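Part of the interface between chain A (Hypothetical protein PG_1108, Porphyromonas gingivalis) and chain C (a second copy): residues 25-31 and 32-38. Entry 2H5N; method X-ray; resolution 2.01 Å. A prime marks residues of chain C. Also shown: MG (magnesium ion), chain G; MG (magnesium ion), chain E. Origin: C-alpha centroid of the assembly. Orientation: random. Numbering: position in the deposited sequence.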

ATOM      1  N   ALA A  25      12.556  -4.857   1.857  1.00 17.91           N
ATOM      2  CA  ALA A  25      12.723  -3.412   1.955  1.00 17.59           C
ATOM      3  C   ALA A  25      11.441  -2.665   1.651  1.00 17.69           C
ATOM      4  O   ALA A  25      11.079  -1.728   2.375  1.00 18.86           O
ATOM      5  CB  ALA A  25      13.845  -2.953   1.020  1.00 17.44           C
ATOM      6  N   LYS A  26      10.764  -3.060   0.576  1.00 18.09           N
ATOM      7  CA  LYS A  26       9.402  -2.592   0.304  1.00 18.01           C
ATOM      8  C   LYS A  26       8.396  -2.828   1.463  1.00 18.80           C
ATOM      9  O   LYS A  26       7.620  -1.936   1.843  1.00 19.18           O
ATOM     10  CB  LYS A  26       8.898  -3.227  -0.968  1.00 18.59           C
ATOM     11  CG  LYS A  26       9.315  -2.477  -2.259  1.00 19.34           C
ATOM     12  CD  LYS A  26       8.817  -3.257  -3.481  1.00 22.96           C
ATOM     13  CE  LYS A  26       9.213  -2.579  -4.743  1.00 24.43           C
ATOM     14  NZ  LYS A  26       8.469  -3.062  -5.974  1.00 25.75           N
ATOM     15  N   SER A  27       8.376  -4.039   1.984  1.00 18.14           N
ATOM     16  CA  SER A  27       7.431  -4.399   3.020  1.00 18.91           C
ATOM     17  C   SER A  27       7.679  -3.535   4.244  1.00 18.64           C
ATOM     18  O   SER A  27       6.737  -3.027   4.847  1.00 19.78           O
ATOM     19  CB  SER A  27       7.556  -5.888   3.373  1.00 18.81           C
ATOM     20  OG  SER A  27       7.496  -6.710   2.210  1.00 20.39           O
ATOM     21  N   MET A  28       8.949  -3.379   4.625  1.00 18.36           N
ATOM     22  CA  MET A  28       9.312  -2.569   5.804  1.00 17.93           C
ATOM     23  C   MET A  28       8.847  -1.112   5.659  1.00 19.29           C
ATOM     24  O   MET A  28       8.169  -0.611   6.569  1.00 18.88           O
ATOM     25  CB  MET A  28      10.809  -2.681   6.115  1.00 18.06           C
ATOM     26  CG  MET A  28      11.347  -1.902   7.340  1.00 17.69           C
ATOM     27  SD  MET A  28      13.128  -2.041   7.618  1.00 13.29           S
ATOM     28  CE  MET A  28      13.714  -1.130   6.180  1.00 16.09           C
ATOM     29  N   VAL A  29       9.153  -0.476   4.513  1.00 20.35           N
ATOM     30  CA  VAL A  29       8.806   0.942   4.271  1.00 22.56           C
ATOM     31  C   VAL A  29       7.309   1.199   4.021  1.00 23.38           C
ATOM     32  O   VAL A  29       6.829   2.303   4.270  1.00 24.56           O
ATOM     33  CB  VAL A  29       9.657   1.663   3.096  1.00 22.37           C
ATOM     34  CG1 VAL A  29      11.146   1.674   3.391  1.00 22.07           C
ATOM     35  CG2 VAL A  29       9.420   1.056   1.749  1.00 23.44           C
ATOM     36  N   MET A  30       6.575   0.215   3.507  1.00 24.64           N
ATOM     37  CA  MET A  30       5.114   0.372   3.363  1.00 27.04           C
ATOM     38  C   MET A  30       4.386   0.150   4.679  1.00 25.78           C
ATOM     39  O   MET A  30       3.207   0.490   4.787  1.00 26.89           O
ATOM     40  CB  MET A  30       4.524  -0.587   2.331  1.00 26.89           C
ATOM     41  CG  MET A  30       5.236  -0.579   0.980  1.00 30.57           C
ATOM     42  SD  MET A  30       4.304  -1.298  -0.397  1.00 32.95           S
ATOM     43  CE  MET A  30       3.228   0.142  -0.594  1.00 32.83           C
ATOM     44  N   ALA A  31       5.051  -0.410   5.686  1.00 25.00           N
ATOM     45  CA  ALA A  31       4.302  -0.864   6.866  1.00 24.73           C
ATOM     46  C   ALA A  31       3.409   0.209   7.482  1.00 25.32           C
ATOM     47  O   ALA A  31       2.264  -0.050   7.817  1.00 25.57           O
ATOM     48  CB  ALA A  31       5.208  -1.484   7.921  1.00 25.33           C
TER
HETATM   49 MG    MG G1001       2.040   2.198  -6.927  1.00 31.54          MG
HETATM   50 MG    MG E1001       6.145   4.459   5.186  1.00 47.07          MG
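Chain C 32-38: DGKIKPA

A helix of chain A meets a loop of chain C here: Lys26, and Val29 and Met30 three and four residues after it, point CA to CB toward the loop. Chain C leaves a preceding helix through Gly33′, whose positive phi of 72° is a conformation glycine accepts easily, then extends through Lys34′, Ile35′ and Lys36′ before a new helix starts at Pro37′. The contacts run in reverse order, Lys26 meeting Ile35′ and Pro37′ while Met30 reaches back to Gly33′.

Ala25 makes no contact, but its O accepts the helical hydrogen bond from Val29 N at 3.1 Å. Lys26 lies nearest in backbone register to Ile35′, with their CA atoms 7.2 Å apart. Its side chain, m at chi1 and t from there on, reaches across to the loop, so that Lys26 NZ gives a weak hydrogen bond to Ile35′ O at 3.3 Å; Lys26 NZ is also hydrogen-bonded elsewhere in the structure. The same extended chain passes Pro37′, with Lys26 CE 4.5 Å from Pro37′ CD. Ser27 points away and Met28 is out of reach.

Val29 lays CG2 against Ile35′ CD1 at 3.6 Å, while its carbonyl O binds a magnesium ion at 2.4 Å. Met30 covers more ground: its CG sits 3.2 Å from Ile35′ CD1, and its CE runs on to Gly33′ O at 3.1 Å. Ala31 stays clear.

Ile35′ is thus the anchor, with the largest covered area of either stretch, and its CD1 touches both Val29 and Met30. Metal and hydrogen bonds brace the loop behind it: a second magnesium ion takes Asp32′ OD1 at 2.2 Å and Lys34′ O at 2.3 Å, and Lys34′ N donates to Asp32′ OD1 at 3.1 Å. The rule to read is one apolar side chain, Ile35′, on a braced loop, met by the side chains of Lys26, Val29 and Met30.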

ATOM      1  N   ASP C  32      -2.566   1.493  -6.415  1.00 25.04           N
ATOM      2  CA  ASP C  32      -2.389   0.055  -6.532  1.00 25.68           C
ATOM      3  C   ASP C  32      -1.726  -0.615  -5.319  1.00 26.05           C
ATOM      4  O   ASP C  32      -1.444  -1.818  -5.342  1.00 25.58           O
ATOM      5  CB  ASP C  32      -1.613  -0.260  -7.820  1.00 26.30           C
ATOM      6  CG  ASP C  32      -0.118   0.051  -7.726  1.00 26.53           C
ATOM      7  OD1 ASP C  32       0.337   0.801  -6.823  1.00 26.73           O
ATOM      8  OD2 ASP C  32       0.618  -0.453  -8.612  1.00 26.67           O
ATOM      9  N   GLY C  33      -1.462   0.162  -4.274  1.00 26.84           N
ATOM     10  CA  GLY C  33      -0.933  -0.380  -3.025  1.00 26.99           C
ATOM     11  C   GLY C  33       0.527  -0.830  -3.096  1.00 27.80           C
ATOM     12  O   GLY C  33       1.017  -1.422  -2.156  1.00 27.15           O
ATOM     13  N   LYS C  34       1.196  -0.569  -4.222  1.00 27.85           N
ATOM     14  CA  LYS C  34       2.591  -0.935  -4.426  1.00 29.15           C
ATOM     15  C   LYS C  34       3.424   0.335  -4.564  1.00 29.16           C
ATOM     16  O   LYS C  34       2.934   1.376  -5.008  1.00 29.16           O
ATOM     17  CB  LYS C  34       2.765  -1.807  -5.681  1.00 28.88           C
ATOM     18  CG  LYS C  34       2.100  -3.191  -5.601  1.00 30.09           C
ATOM     19  CD  LYS C  34       2.012  -3.833  -6.983  1.00 31.10           C
ATOM     20  CE  LYS C  34       0.863  -4.853  -7.084  1.00 34.81           C
ATOM     21  NZ  LYS C  34      -0.505  -4.216  -7.226  1.00 37.43           N
ATOM     22  N   ILE C  35       4.680   0.251  -4.148  1.00 29.80           N
ATOM     23  CA  ILE C  35       5.665   1.317  -4.388  1.00 29.45           C
ATOM     24  C   ILE C  35       6.424   0.918  -5.630  1.00 28.22           C
ATOM     25  O   ILE C  35       6.917  -0.203  -5.703  1.00 27.58           O
ATOM     26  CB  ILE C  35       6.678   1.417  -3.222  1.00 30.23           C
ATOM     27  CG1 ILE C  35       5.970   1.783  -1.917  1.00 32.86           C
ATOM     28  CG2 ILE C  35       7.828   2.420  -3.521  1.00 31.49           C
ATOM     29  CD1 ILE C  35       6.823   1.589  -0.694  1.00 32.36           C
ATOM     30  N   LYS C  36       6.493   1.825  -6.608  1.00 26.85           N
ATOM     31  CA  LYS C  36       7.361   1.687  -7.766  1.00 26.18           C
ATOM     32  C   LYS C  36       8.351   2.851  -7.643  1.00 24.94           C
ATOM     33  O   LYS C  36       7.988   3.991  -7.929  1.00 24.37           O
ATOM     34  CB  LYS C  36       6.547   1.778  -9.086  1.00 26.68           C
ATOM     35  CG  LYS C  36       7.305   1.389 -10.361  1.00 26.77           C
ATOM     36  CD  LYS C  36       6.348   1.214 -11.557  1.00 28.16           C
ATOM     37  CE  LYS C  36       6.940   0.306 -12.635  1.00 32.12           C
ATOM     38  NZ  LYS C  36       6.746   0.843 -14.040  1.00 32.68           N
ATOM     39  N   PRO C  37       9.594   2.577  -7.179  1.00 24.50           N
ATOM     40  CA  PRO C  37      10.514   3.692  -6.929  1.00 23.76           C
ATOM     41  C   PRO C  37      10.740   4.588  -8.135  1.00 23.64           C
ATOM     42  O   PRO C  37      10.897   5.778  -7.956  1.00 23.85           O
ATOM     43  CB  PRO C  37      11.823   2.978  -6.473  1.00 23.66           C
ATOM     44  CG  PRO C  37      11.361   1.698  -5.894  1.00 22.97           C
ATOM     45  CD  PRO C  37      10.216   1.282  -6.815  1.00 23.57           C
ATOM     46  N   ALA C  38      10.776   4.037  -9.347  1.00 23.27           N
ATOM     47  CA  ALA C  38      10.880   4.883 -10.536  1.00 23.85           C
ATOM     48  C   ALA C  38       9.821   6.025 -10.479  1.00 23.54           C
ATOM     49  O   ALA C  38      10.124   7.188 -10.729  1.00 23.42           O
ATOM     50  CB  ALA C  38      10.725   4.051 -11.801  1.00 23.27           C
TER
HETATM   51  O   HOH W   1       4.070   3.513  -7.010  1.00 34.06           O